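Local coordinates for protein dihydroorotase (Agrobacterium tumefaciens, PDB 2OGJ) that probably acts as a zinc-dependent esterase of the amidohydrolase superfamily, deacetylating acetyl-(R)-mandelate and, less efficiently, acetyl glycolate, at residues K23-G28 and M316-V321; C94-G99 and P124-I129; D158-C163 and K199-P204; S240-E243 and L247-L250; M308-S313 and L359-S364. All coordinates share one frame; numbering follows the deposited sequence.

Interaction 1: residues K23-G28 and M316-V321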
# COMPACT_ATOMS: atom_id res chain seq x y z
N LYS A 23 44.20 8.71 -39.08
CA LYS A 23 45.14 8.27 -38.07
C LYS A 23 44.46 7.29 -37.12
O LYS A 23 43.76 7.69 -36.18
CB LYS A 23 45.72 9.48 -37.32
CG LYS A 23 46.76 10.26 -38.13
CD LYS A 23 47.37 11.41 -37.32
CE LYS A 23 47.96 10.94 -35.97
NZ LYS A 23 49.17 10.06 -36.07
N PRO A 24 44.66 5.98 -37.35
CA PRO A 24 44.09 4.87 -36.56
C PRO A 24 44.36 4.94 -35.07
O PRO A 24 45.51 4.96 -34.66
CB PRO A 24 44.72 3.64 -37.20
CG PRO A 24 45.01 4.07 -38.58
CD PRO A 24 45.56 5.44 -38.38
N VAL A 25 43.30 4.96 -34.27
CA VAL A 25 43.44 5.01 -32.82
C VAL A 25 42.35 4.15 -32.21
O VAL A 25 41.28 3.98 -32.80
CB VAL A 25 43.29 6.46 -32.28
CG1 VAL A 25 41.86 6.95 -32.48
CG2 VAL A 25 43.62 6.49 -30.81
N GLY A 26 42.62 3.58 -31.04
CA GLY A 26 41.62 2.76 -30.39
C GLY A 26 41.46 1.33 -30.87
O GLY A 26 40.51 0.65 -30.48
N PHE A 27 42.37 0.86 -31.72
CA PHE A 27 42.29 -0.51 -32.22
C PHE A 27 43.19 -1.38 -31.35
O PHE A 27 43.30 -1.15 -30.15
CB PHE A 27 42.73 -0.57 -33.69
CG PHE A 27 41.86 0.25 -34.61
CD1 PHE A 27 42.06 1.61 -34.76
CD2 PHE A 27 40.80 -0.33 -35.29
CE1 PHE A 27 41.22 2.39 -35.56
CE2 PHE A 27 39.95 0.43 -36.10
CZ PHE A 27 40.16 1.79 -36.23
N GLY A 28 43.82 -2.39 -31.93
CA GLY A 28 44.71 -3.27 -31.16
C GLY A 28 45.87 -2.49 -30.54
O GLY A 28 46.14 -1.34 -30.91
N MSE A 316 41.60 12.83 -18.03
CA MSE A 316 41.52 11.42 -18.36
C MSE A 316 42.37 11.39 -19.62
O MSE A 316 42.03 12.03 -20.61
CB MSE A 316 40.07 11.02 -18.66
CG MSE A 316 39.79 9.52 -18.58
SE MSE A 316 38.03 9.08 -18.70
CE MSE A 316 38.19 7.39 -19.26
N PRO A 317 43.50 10.69 -19.59
CA PRO A 317 44.32 10.65 -20.80
C PRO A 317 43.51 10.34 -22.06
O PRO A 317 42.58 9.53 -22.04
CB PRO A 317 45.35 9.58 -20.47
CG PRO A 317 44.68 8.74 -19.41
CD PRO A 317 43.99 9.76 -18.57
N PHE A 318 43.87 10.99 -23.16
CA PHE A 318 43.20 10.80 -24.45
C PHE A 318 42.91 9.33 -24.79
O PHE A 318 41.77 8.94 -25.01
CB PHE A 318 44.07 11.39 -25.56
CG PHE A 318 43.53 11.17 -26.94
CD1 PHE A 318 42.52 11.98 -27.45
CD2 PHE A 318 44.03 10.15 -27.73
CE1 PHE A 318 42.02 11.78 -28.73
CE2 PHE A 318 43.53 9.93 -29.03
CZ PHE A 318 42.52 10.76 -29.52
N GLU A 319 43.96 8.52 -24.86
CA GLU A 319 43.81 7.12 -25.20
C GLU A 319 42.78 6.38 -24.36
O GLU A 319 42.16 5.43 -24.84
CB GLU A 319 45.16 6.42 -25.10
CG GLU A 319 46.02 6.60 -26.33
CD GLU A 319 45.76 5.53 -27.39
OE1 GLU A 319 44.80 4.74 -27.23
OE2 GLU A 319 46.53 5.49 -28.38
N ASN A 320 42.57 6.81 -23.13
CA ASN A 320 41.64 6.13 -22.25
C ASN A 320 40.22 6.58 -22.53
O ASN A 320 39.29 5.79 -22.36
CB ASN A 320 42.06 6.31 -20.80
CG ASN A 320 43.43 5.72 -20.54
OD1 ASN A 320 43.76 4.64 -21.05
ND2 ASN A 320 44.25 6.42 -19.77
N VAL A 321 40.01 7.81 -22.95
CA VAL A 321 38.67 8.29 -23.24
C VAL A 321 38.14 7.57 -24.49
O VAL A 321 36.97 7.16 -24.52
CB VAL A 321 38.64 9.84 -23.49
CG1 VAL A 321 37.26 10.26 -23.96
CG2 VAL A 321 38.99 10.61 -22.20
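Val-25 leaves strand 22-24 in an extended conformation (phi -142°, psi 151°) and there meets the first turn of helix 318-323, whose Phe-318 and Glu-319 lie across from it. One methyl carries the whole contact. Val-25 CG2 is 3.9 Å from Phe-318 CE2, a slanting approach to the ring that is neither squarely over its face nor at its rim. The same CG2 lies 3.9 Å from Glu-319 OE2, with the carboxylate passing by rather than bonding to it. Two different torsions bring the helix side chains to this methyl. In Phe-318 a trans chi1 of 176° carries the ring out from the helix until CE2 reaches the valine. Glu-319 instead folds at chi2, which swings its carboxylate back alongside. The contact is therefore a worked example of how a lone aliphatic branch can be shared between an aromatic ring and a carboxylate: dispersion draws Val-25 to Phe-318, while the carboxylate of the exposed Glu-319 is a van der Waals neighbour. Pro-317 occupies the N-cap position, and its carbonyl O accepts from both Asn-320 N and Val-321 N, fixing the turn that presents Phe-318. Around this pair, Val-25 is bonded through its backbone to Ile-69 of strand 68-75, while Val-25 and Phe-318 both rest on Phe-352 of strand 348-362, so helix 318-323 packs against a face of that shared sheet.

Interaction 2: residues C94-G99 and P124-I129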
# COMPACT_ATOMS: atom_id res chain seq x y z
N CYS A 94 21.10 10.69 -31.76
CA CYS A 94 22.26 10.41 -30.92
C CYS A 94 23.14 9.33 -31.53
O CYS A 94 24.05 8.83 -30.87
CB CYS A 94 21.78 9.94 -29.55
SG CYS A 94 20.68 8.50 -29.70
N GLY A 95 22.86 8.97 -32.78
CA GLY A 95 23.63 7.94 -33.46
C GLY A 95 24.70 8.37 -34.45
O GLY A 95 25.57 9.18 -34.13
N ALA A 96 24.63 7.81 -35.66
CA ALA A 96 25.57 8.05 -36.76
C ALA A 96 25.85 9.51 -37.09
O ALA A 96 27.01 9.89 -37.22
CB ALA A 96 25.09 7.35 -38.00
N GLU A 97 24.80 10.31 -37.25
CA GLU A 97 24.97 11.73 -37.53
C GLU A 97 25.81 12.40 -36.44
O GLU A 97 26.24 13.53 -36.58
CB GLU A 97 23.62 12.42 -37.65
CG GLU A 97 23.70 13.85 -38.17
CD GLU A 97 22.34 14.51 -38.27
OE1 GLU A 97 21.33 13.85 -37.94
OE2 GLU A 97 22.28 15.69 -38.70
N ARG A 98 26.07 11.65 -35.36
CA ARG A 98 26.85 12.15 -34.22
C ARG A 98 28.19 11.43 -34.04
O ARG A 98 28.98 11.76 -33.16
CB ARG A 98 26.05 12.01 -32.92
CG ARG A 98 24.79 12.88 -32.82
CD ARG A 98 25.12 14.32 -32.45
NE ARG A 98 23.96 15.19 -32.50
CZ ARG A 98 23.43 15.70 -33.61
NH1 ARG A 98 23.97 15.42 -34.80
NH2 ARG A 98 22.36 16.48 -33.55
N GLY A 99 28.43 10.43 -34.89
CA GLY A 99 29.66 9.68 -34.81
C GLY A 99 29.55 8.45 -33.94
O GLY A 99 30.56 7.82 -33.65
N PRO A 124 14.79 -1.24 -38.07
CA PRO A 124 14.93 -0.21 -39.11
C PRO A 124 16.14 0.72 -39.00
O PRO A 124 16.40 1.48 -39.93
CB PRO A 124 13.61 0.55 -39.01
CG PRO A 124 13.31 0.50 -37.56
CD PRO A 124 13.62 -0.95 -37.22
N SER A 125 16.88 0.68 -37.90
CA SER A 125 18.03 1.58 -37.73
C SER A 125 19.30 1.16 -38.45
O SER A 125 19.57 -0.04 -38.60
CB SER A 125 18.35 1.75 -36.24
OG SER A 125 17.47 2.65 -35.60
N ARG A 126 20.10 2.14 -38.88
CA ARG A 126 21.35 1.79 -39.55
C ARG A 126 22.46 1.47 -38.56
O ARG A 126 23.44 0.82 -38.92
CB ARG A 126 21.82 2.85 -40.58
CG ARG A 126 21.66 4.34 -40.27
CD ARG A 126 22.53 5.11 -41.27
NE ARG A 126 22.23 6.54 -41.50
CZ ARG A 126 21.80 7.39 -40.58
NH1 ARG A 126 21.58 7.00 -39.32
NH2 ARG A 126 21.61 8.67 -40.91
N GLU A 127 22.29 1.91 -37.31
CA GLU A 127 23.29 1.64 -36.28
C GLU A 127 23.04 0.30 -35.60
O GLU A 127 22.01 -0.32 -35.82
CB GLU A 127 23.26 2.74 -35.21
CG GLU A 127 23.41 4.13 -35.79
CD GLU A 127 22.08 4.79 -36.12
OE1 GLU A 127 21.08 4.06 -36.36
OE2 GLU A 127 22.04 6.04 -36.15
N ARG A 128 23.99 -0.13 -34.79
CA ARG A 128 23.84 -1.38 -34.07
C ARG A 128 23.09 -0.95 -32.82
O ARG A 128 23.54 -0.06 -32.09
CB ARG A 128 25.19 -1.98 -33.68
CG ARG A 128 25.10 -3.31 -32.96
CD ARG A 128 26.45 -3.70 -32.39
NE ARG A 128 27.50 -3.43 -33.36
CZ ARG A 128 27.86 -4.27 -34.33
NH1 ARG A 128 27.26 -5.44 -34.46
NH2 ARG A 128 28.80 -3.91 -35.19
N ILE A 129 21.95 -1.57 -32.58
CA ILE A 129 21.17 -1.22 -31.41
C ILE A 129 20.88 -2.42 -30.52
O ILE A 129 20.23 -3.40 -30.92
CB ILE A 129 19.91 -0.49 -31.86
CG1 ILE A 129 20.33 0.81 -32.55
CG2 ILE A 129 18.99 -0.23 -30.68
CD1 ILE A 129 19.23 1.53 -33.20
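Glu-127 reaches across to the backbone of Ala-96, and its side-chain conformation explains how. From chi1 of -54° the chain kinks at chi2 (91°), turning the carboxylate toward the 3-10 segment 96-98. Glu-127 OE2 then accepts a nearly straight bond from Ala-96 N (3.2 Å, 172° at the hydrogen) through its anti lone pair, the one directed away from OE1. Gly-95 CA lies beside the same oxygen, 3.7 Å from OE2. A second grip comes from the neighbouring residue, since Arg-126 NH1 forms a salt bridge of 3.3 Å with Glu-127 OE2. Arg-126 runs extended from CG to NE, so that its guanidinium arrives over Ala-96, whose CB sits over one face of that flat group, 3.8 Å from NH1. The methyl thus packs against an apolar-like face while the N-H edge remains available for acids. Arg-126 NE uses that capacity in a salt bridge to Glu-385, so the cation links two carboxylates and probably stabilises the ionised form of each. The buried OE2 is held by one amide and one cation, a good illustration of how a charge is accommodated inside a fold. Segments 94-99 and 124-129 lead into the parallel neighbours 100-106 and 128-132, which are joined through helix 114-122. This is the beta-alpha-beta crossover of a TIM barrel, with the contact at the end where its strands begin.

Interaction 3: residues D158-C163 and K199-P204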
# COMPACT_ATOMS: atom_id res chain seq x y z
N ASP A 158 9.18 -14.81 -15.15
CA ASP A 158 8.90 -15.73 -16.25
C ASP A 158 8.84 -14.99 -17.59
O ASP A 158 9.43 -15.43 -18.58
CB ASP A 158 7.60 -16.49 -15.98
CG ASP A 158 7.80 -17.68 -15.02
OD1 ASP A 158 6.87 -17.94 -14.21
OD2 ASP A 158 8.86 -18.36 -15.09
N ARG A 159 8.14 -13.86 -17.63
CA ARG A 159 8.06 -13.11 -18.86
C ARG A 159 9.42 -12.51 -19.25
O ARG A 159 9.74 -12.39 -20.44
CB ARG A 159 6.98 -12.03 -18.75
CG ARG A 159 5.57 -12.60 -18.88
CD ARG A 159 4.54 -11.49 -19.01
NE ARG A 159 3.18 -11.98 -19.28
CZ ARG A 159 2.43 -12.66 -18.41
NH1 ARG A 159 2.90 -12.95 -17.19
NH2 ARG A 159 1.21 -13.06 -18.76
N ILE A 160 10.24 -12.16 -18.26
CA ILE A 160 11.57 -11.64 -18.56
C ILE A 160 12.37 -12.78 -19.19
O ILE A 160 13.07 -12.60 -20.18
CB ILE A 160 12.29 -11.16 -17.30
CG1 ILE A 160 11.66 -9.85 -16.81
CG2 ILE A 160 13.76 -10.97 -17.59
CD1 ILE A 160 12.21 -9.34 -15.46
N LEU A 161 12.26 -13.98 -18.62
CA LEU A 161 12.98 -15.11 -19.18
C LEU A 161 12.47 -15.40 -20.59
O LEU A 161 13.26 -15.71 -21.49
CB LEU A 161 12.83 -16.37 -18.31
CG LEU A 161 13.47 -16.37 -16.92
CD1 LEU A 161 13.47 -17.78 -16.38
CD2 LEU A 161 14.89 -15.86 -17.00
N GLU A 162 11.16 -15.31 -20.77
CA GLU A 162 10.57 -15.57 -22.08
C GLU A 162 11.07 -14.50 -23.06
O GLU A 162 11.58 -14.82 -24.14
CB GLU A 162 9.04 -15.55 -21.97
CG GLU A 162 8.32 -15.97 -23.24
CD GLU A 162 6.86 -15.53 -23.24
OE1 GLU A 162 6.61 -14.32 -23.00
OE2 GLU A 162 5.97 -16.37 -23.50
N CYS A 163 10.97 -13.23 -22.67
CA CYS A 163 11.42 -12.11 -23.51
C CYS A 163 12.88 -12.20 -23.95
O CYS A 163 13.21 -11.95 -25.10
CB CYS A 163 11.21 -10.77 -22.78
SG CYS A 163 11.54 -9.31 -23.80
N LYS A 199 21.77 -13.45 -13.10
CA LYS A 199 22.57 -14.66 -12.93
C LYS A 199 21.93 -15.84 -13.67
O LYS A 199 22.62 -16.64 -14.30
CB LYS A 199 22.72 -15.02 -11.44
CG LYS A 199 23.61 -14.05 -10.65
CD LYS A 199 24.44 -14.76 -9.56
CE LYS A 199 23.59 -15.32 -8.43
NZ LYS A 199 22.90 -14.24 -7.66
N ILE A 200 20.60 -15.93 -13.62
CA ILE A 200 19.89 -17.00 -14.32
C ILE A 200 20.06 -16.87 -15.82
O ILE A 200 20.30 -17.86 -16.51
CB ILE A 200 18.36 -16.99 -14.01
CG1 ILE A 200 18.13 -17.42 -12.56
CG2 ILE A 200 17.61 -17.91 -14.96
CD1 ILE A 200 16.68 -17.34 -12.15
N LEU A 201 19.92 -15.64 -16.33
CA LEU A 201 20.05 -15.36 -17.76
C LEU A 201 21.49 -15.41 -18.20
O LEU A 201 21.78 -15.52 -19.39
CB LEU A 201 19.45 -13.98 -18.10
CG LEU A 201 17.93 -13.87 -17.96
CD1 LEU A 201 17.47 -12.45 -18.13
CD2 LEU A 201 17.27 -14.79 -18.99
N LYS A 202 22.39 -15.35 -17.23
CA LYS A 202 23.82 -15.36 -17.49
C LYS A 202 24.15 -14.10 -18.27
O LYS A 202 24.84 -14.14 -19.30
CB LYS A 202 24.21 -16.61 -18.30
CG LYS A 202 23.93 -17.92 -17.56
CD LYS A 202 24.47 -19.14 -18.32
CE LYS A 202 23.85 -19.23 -19.71
NZ LYS A 202 24.53 -20.28 -20.52
N VAL A 203 23.68 -12.97 -17.75
CA VAL A 203 23.87 -11.68 -18.40
C VAL A 203 24.28 -10.58 -17.40
O VAL A 203 23.99 -10.67 -16.20
CB VAL A 203 22.56 -11.33 -19.16
CG1 VAL A 203 21.58 -10.62 -18.22
CG2 VAL A 203 22.86 -10.55 -20.43
N PRO A 204 24.96 -9.53 -17.88
CA PRO A 204 25.36 -8.46 -16.96
C PRO A 204 24.22 -7.57 -16.50
O PRO A 204 23.17 -7.53 -17.13
CB PRO A 204 26.41 -7.70 -17.76
CG PRO A 204 25.91 -7.87 -19.16
CD PRO A 204 25.54 -9.32 -19.21
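Leu-161 and Leu-201 meet with no flat group between them: no ring, amide, carboxylate or guanidinium has a face or edge in this contact, which consists of branched aliphatic side chains alone. The two leucines touch by their terminal methyls, Leu-161 CD2 lying 3.3 Å from Leu-201 CD2 and 3.8 Å from Leu-201 CG, as their side chains come together on a slant. Leu-201 also offers its other branch: CD1 lies 4.0 Å from Ile-160 CG2, and there the side chains cross at about a right angle. Leu-161 CD2 has a third neighbour in Ile-200 CG2, also at 4.0 Å. In both isoleucines CG2 stands trans to the backbone N, which leaves this short branch, and not the longer CG1 arm, to make the contact. The result joins helix 157-165 to the last turn of helix 189-201, two helices on the outside of the barrel. Helix 189-201 ends there in a Schellman motif, with Lys-202 at the C-prime position and Val-203 N bonded to Ala-198 O. Polar residues of the second subunit border it: Ser-237 of that chain packs on Leu-161 and Glu-243 of that chain on Ile-200. Chemically, the contact is apolar packing, partly shielded from water, with no polar bond between the two segments to set its direction, so its geometry probably depends on how the methyl groups fit.

Interaction 4: residues S240-E243 and L247-L250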
# COMPACT_ATOMS: atom_id res chain seq x y z
N SER A 240 27.07 10.61 -3.98
CA SER A 240 28.41 10.98 -4.45
C SER A 240 29.52 10.18 -3.79
O SER A 240 29.55 10.03 -2.57
CB SER A 240 28.65 12.47 -4.20
OG SER A 240 30.02 12.78 -4.34
N ILE A 241 30.45 9.66 -4.59
CA ILE A 241 31.55 8.89 -4.03
C ILE A 241 32.60 9.79 -3.38
O ILE A 241 33.58 9.29 -2.83
CB ILE A 241 32.26 8.05 -5.11
CG1 ILE A 241 32.97 8.97 -6.12
CG2 ILE A 241 31.25 7.13 -5.78
CD1 ILE A 241 33.93 8.26 -7.06
N MSE A 242 32.39 11.10 -3.43
CA MSE A 242 33.37 12.02 -2.85
C MSE A 242 32.96 12.56 -1.48
O MSE A 242 33.78 13.15 -0.77
CB MSE A 242 33.65 13.16 -3.84
CG MSE A 242 35.14 13.45 -4.10
SE MSE A 242 36.19 11.96 -4.22
CE MSE A 242 35.45 11.13 -5.59
N GLU A 243 31.71 12.33 -1.08
CA GLU A 243 31.21 12.78 0.22
C GLU A 243 31.40 11.70 1.31
O GLU A 243 31.28 11.98 2.50
CB GLU A 243 29.73 13.14 0.11
CG GLU A 243 28.95 12.14 -0.73
CD GLU A 243 27.45 12.18 -0.50
OE1 GLU A 243 26.89 13.28 -0.29
OE2 GLU A 243 26.83 11.09 -0.54
N LEU A 247 32.57 4.97 0.90
CA LEU A 247 31.97 4.69 -0.40
C LEU A 247 33.06 4.72 -1.46
O LEU A 247 33.15 3.82 -2.30
CB LEU A 247 30.91 5.73 -0.75
CG LEU A 247 29.84 5.36 -1.80
CD1 LEU A 247 29.64 6.53 -2.71
CD2 LEU A 247 30.24 4.14 -2.62
N PHE A 248 33.89 5.77 -1.41
CA PHE A 248 34.96 5.91 -2.39
C PHE A 248 35.87 4.70 -2.35
O PHE A 248 36.24 4.17 -3.39
CB PHE A 248 35.81 7.15 -2.14
CG PHE A 248 36.84 7.37 -3.21
CD1 PHE A 248 36.53 8.08 -4.37
CD2 PHE A 248 38.11 6.81 -3.09
CE1 PHE A 248 37.46 8.23 -5.40
CE2 PHE A 248 39.05 6.95 -4.10
CZ PHE A 248 38.72 7.66 -5.26
N ASN A 249 36.22 4.26 -1.15
CA ASN A 249 37.10 3.12 -0.99
C ASN A 249 36.46 1.86 -1.54
O ASN A 249 37.14 0.99 -2.11
CB ASN A 249 37.53 2.99 0.46
CG ASN A 249 38.29 4.22 0.92
OD1 ASN A 249 39.12 4.76 0.19
ND2 ASN A 249 38.02 4.66 2.14
N LEU A 250 35.14 1.75 -1.40
CA LEU A 250 34.46 0.57 -1.90
C LEU A 250 34.37 0.61 -3.43
O LEU A 250 34.59 -0.40 -4.09
CB LEU A 250 33.06 0.47 -1.28
CG LEU A 250 32.25 -0.77 -1.68
CD1 LEU A 250 33.05 -2.02 -1.40
CD2 LEU A 250 30.93 -0.81 -0.95
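This is a short-range apolar contact, in which a type I turn, Ser-240 to Glu-243, folds against the first part of the helix 245-253 that directly follows it on the outer side of the barrel. Ile-241 and Phe-248 share most of the contact, and the two branches of Ile-241 are directed at different partners. CG2 lies 3.5 Å from Leu-247 CD1, the two side chains meeting at about a right angle, while the longer arm carries CD1 to 3.7 Å from Phe-248 CD1. Ile-241 chi1 of 66° sets CG1 between backbone N and carbonyl carbon, and this splay lets one residue fill both places. The carbonyl O of Ile-241 comes to the edge of the Phe-248 ring, near its plane, 3.5 Å from CD1. Met-242, present as selenomethionine, bends at chi2 and chi3 and doubles back to lie alongside Phe-248, pointing the same way. Its CE is 3.5 Å from Phe-248 CD1, and SE stands 4.7 Å from the ring centroid, 47° off the normal: an oblique Met-aromatic contact. The ring has a cation-pi partner as well, in Arg-281. Ser-240 OG accepts from Met-242 N at 3.0 Å, which stiffens the turn that presents these side chains. Leu-247 also packs on Lys-196 of the fourth subunit. Ile-241 lies about 9 Å from the zinc ligand His-231, side chain to side chain. An ST turn at Ser-240 thus overlaps the type I beta turn, and the chain then enters a helix whose Leu-247 N is bonded by Asp-244 OD1, as an N-cap residue would do.

Interaction 5: residues M308-S313 and L359-S364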
# COMPACT_ATOMS: atom_id res chain seq x y z
N MSE A 308 32.82 13.17 -23.88
CA MSE A 308 34.21 12.70 -23.96
C MSE A 308 35.13 13.88 -23.66
O MSE A 308 36.18 13.71 -23.05
CB MSE A 308 34.51 12.14 -25.35
CG MSE A 308 33.68 10.92 -25.76
SE MSE A 308 33.71 10.54 -27.55
CE MSE A 308 35.31 9.94 -27.72
N SER A 309 34.72 15.08 -24.07
CA SER A 309 35.50 16.30 -23.85
C SER A 309 35.57 16.73 -22.38
O SER A 309 36.56 17.33 -21.97
CB SER A 309 34.93 17.45 -24.69
OG SER A 309 34.96 17.14 -26.07
N LYS A 310 34.52 16.45 -21.61
CA LYS A 310 34.48 16.81 -20.18
C LYS A 310 35.43 15.91 -19.39
O LYS A 310 36.11 16.36 -18.46
CB LYS A 310 33.06 16.69 -19.62
CG LYS A 310 32.06 17.67 -20.24
CD LYS A 310 30.68 17.51 -19.62
CE LYS A 310 29.69 18.48 -20.21
NZ LYS A 310 28.29 18.13 -19.84
N LEU A 311 35.48 14.63 -19.76
CA LEU A 311 36.36 13.68 -19.08
C LEU A 311 37.80 14.02 -19.42
O LEU A 311 38.67 13.97 -18.56
CB LEU A 311 36.03 12.25 -19.49
CG LEU A 311 35.01 11.48 -18.65
CD1 LEU A 311 35.45 11.53 -17.18
CD2 LEU A 311 33.61 12.06 -18.83
N LEU A 312 38.04 14.36 -20.68
CA LEU A 312 39.38 14.73 -21.12
C LEU A 312 39.83 15.99 -20.39
O LEU A 312 41.02 16.17 -20.15
CB LEU A 312 39.40 15.01 -22.63
CG LEU A 312 40.79 15.21 -23.22
CD1 LEU A 312 41.46 13.85 -23.34
CD2 LEU A 312 40.69 15.84 -24.59
N SER A 313 38.88 16.85 -20.05
CA SER A 313 39.17 18.10 -19.37
C SER A 313 39.51 17.91 -17.90
O SER A 313 40.16 18.77 -17.31
CB SER A 313 37.98 19.06 -19.49
OG SER A 313 36.97 18.75 -18.55
N LEU A 359 35.19 26.39 -25.11
CA LEU A 359 33.76 26.19 -24.98
C LEU A 359 33.38 25.90 -23.55
O LEU A 359 34.08 25.17 -22.85
CB LEU A 359 33.30 25.03 -25.85
CG LEU A 359 31.79 24.77 -25.85
CD1 LEU A 359 31.08 25.95 -26.49
CD2 LEU A 359 31.47 23.49 -26.61
N GLU A 360 32.25 26.46 -23.14
CA GLU A 360 31.76 26.22 -21.80
C GLU A 360 30.67 25.19 -21.87
O GLU A 360 29.72 25.32 -22.63
CB GLU A 360 31.20 27.49 -21.17
CG GLU A 360 32.26 28.49 -20.75
CD GLU A 360 31.75 29.46 -19.70
OE1 GLU A 360 30.67 30.05 -19.90
OE2 GLU A 360 32.44 29.62 -18.66
N ALA A 361 30.85 24.14 -21.08
CA ALA A 361 29.86 23.08 -20.98
C ALA A 361 29.51 23.05 -19.50
O ALA A 361 30.32 23.46 -18.66
CB ALA A 361 30.47 21.76 -21.41
N THR A 362 28.31 22.62 -19.17
CA THR A 362 27.95 22.57 -17.77
C THR A 362 27.50 21.17 -17.43
O THR A 362 26.84 20.52 -18.23
CB THR A 362 26.85 23.61 -17.44
OG1 THR A 362 25.96 23.08 -16.45
CG2 THR A 362 26.08 23.98 -18.71
N ASP A 363 27.89 20.70 -16.24
CA ASP A 363 27.55 19.35 -15.77
C ASP A 363 26.16 19.27 -15.14
O ASP A 363 25.38 20.23 -15.17
CB ASP A 363 28.61 18.86 -14.76
CG ASP A 363 28.67 19.71 -13.48
OD1 ASP A 363 29.60 19.53 -12.66
OD2 ASP A 363 27.79 20.57 -13.29
N SER A 364 25.88 18.12 -14.54
CA SER A 364 24.60 17.88 -13.90
C SER A 364 24.46 18.65 -12.59
O SER A 364 23.44 18.55 -11.90
CB SER A 364 24.42 16.39 -13.65
OG SER A 364 24.58 15.66 -14.85
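Lys-310 spans the gap from helix 304-313 to Ala-361 and Thr-362 of strand 348-362, and can be followed atom by atom. CB points toward the strand but is still 6.0 Å from Ala-361 CB, the methyl that the rest of the chain approaches. With chi1 at -65°, CG stands beside the backbone N, 4.5 Å from that methyl, and from there the chain is fully extended. CD slides past at 4.6 Å from Ala-361 CB. CE makes the close packing contact, 3.6 Å from Ala-361 CB, so that the methyl supports the chain just short of its charged end. In the fold, this side chain packs a helix lying beyond the zinc ligand Asp-291 in sequence against the long strand 348-362, which pairs antiparallel with both 68-75 and 368-382; Lys-310 and Asp-291 are about 11 Å apart between side chains. At the tip, NZ is placed to donate to Thr-362 O at 3.2 Å, although its position is uncertain and the bond correspondingly doubtful. Such a bond would give the ammonium one main-chain acceptor. Phe-272 and His-265 also touch the lysine side chain. At the root of the side chain, Ser-313 OG donates to the carbonyl O of Lys-310, approaching 28° out of the carbonyl plane.

From the N terminus, residues 23-28 open the longest loop, closed by interaction 1 at 316-321. Within its span interactions 2, 3 and 4 close one after another: 94-99 with 124-129 between the starts of two parallel strands, 158-163 with 199-204 between two outer helices, and 240-243 with 247-250 at the start of one helix. Interaction 5 crosses interaction 1, since 308-313 precedes 316-321 whereas 359-364 lies beyond it. These two touch, Met-316 N probably bonding to Leu-311 O and Val-321 packing on Met-308. Interactions 1, 2 and 5 reach the same mixed sheet; interactions 3 and 4, about 31 Å apart between centres, tie helical parts of the barrel's periphery.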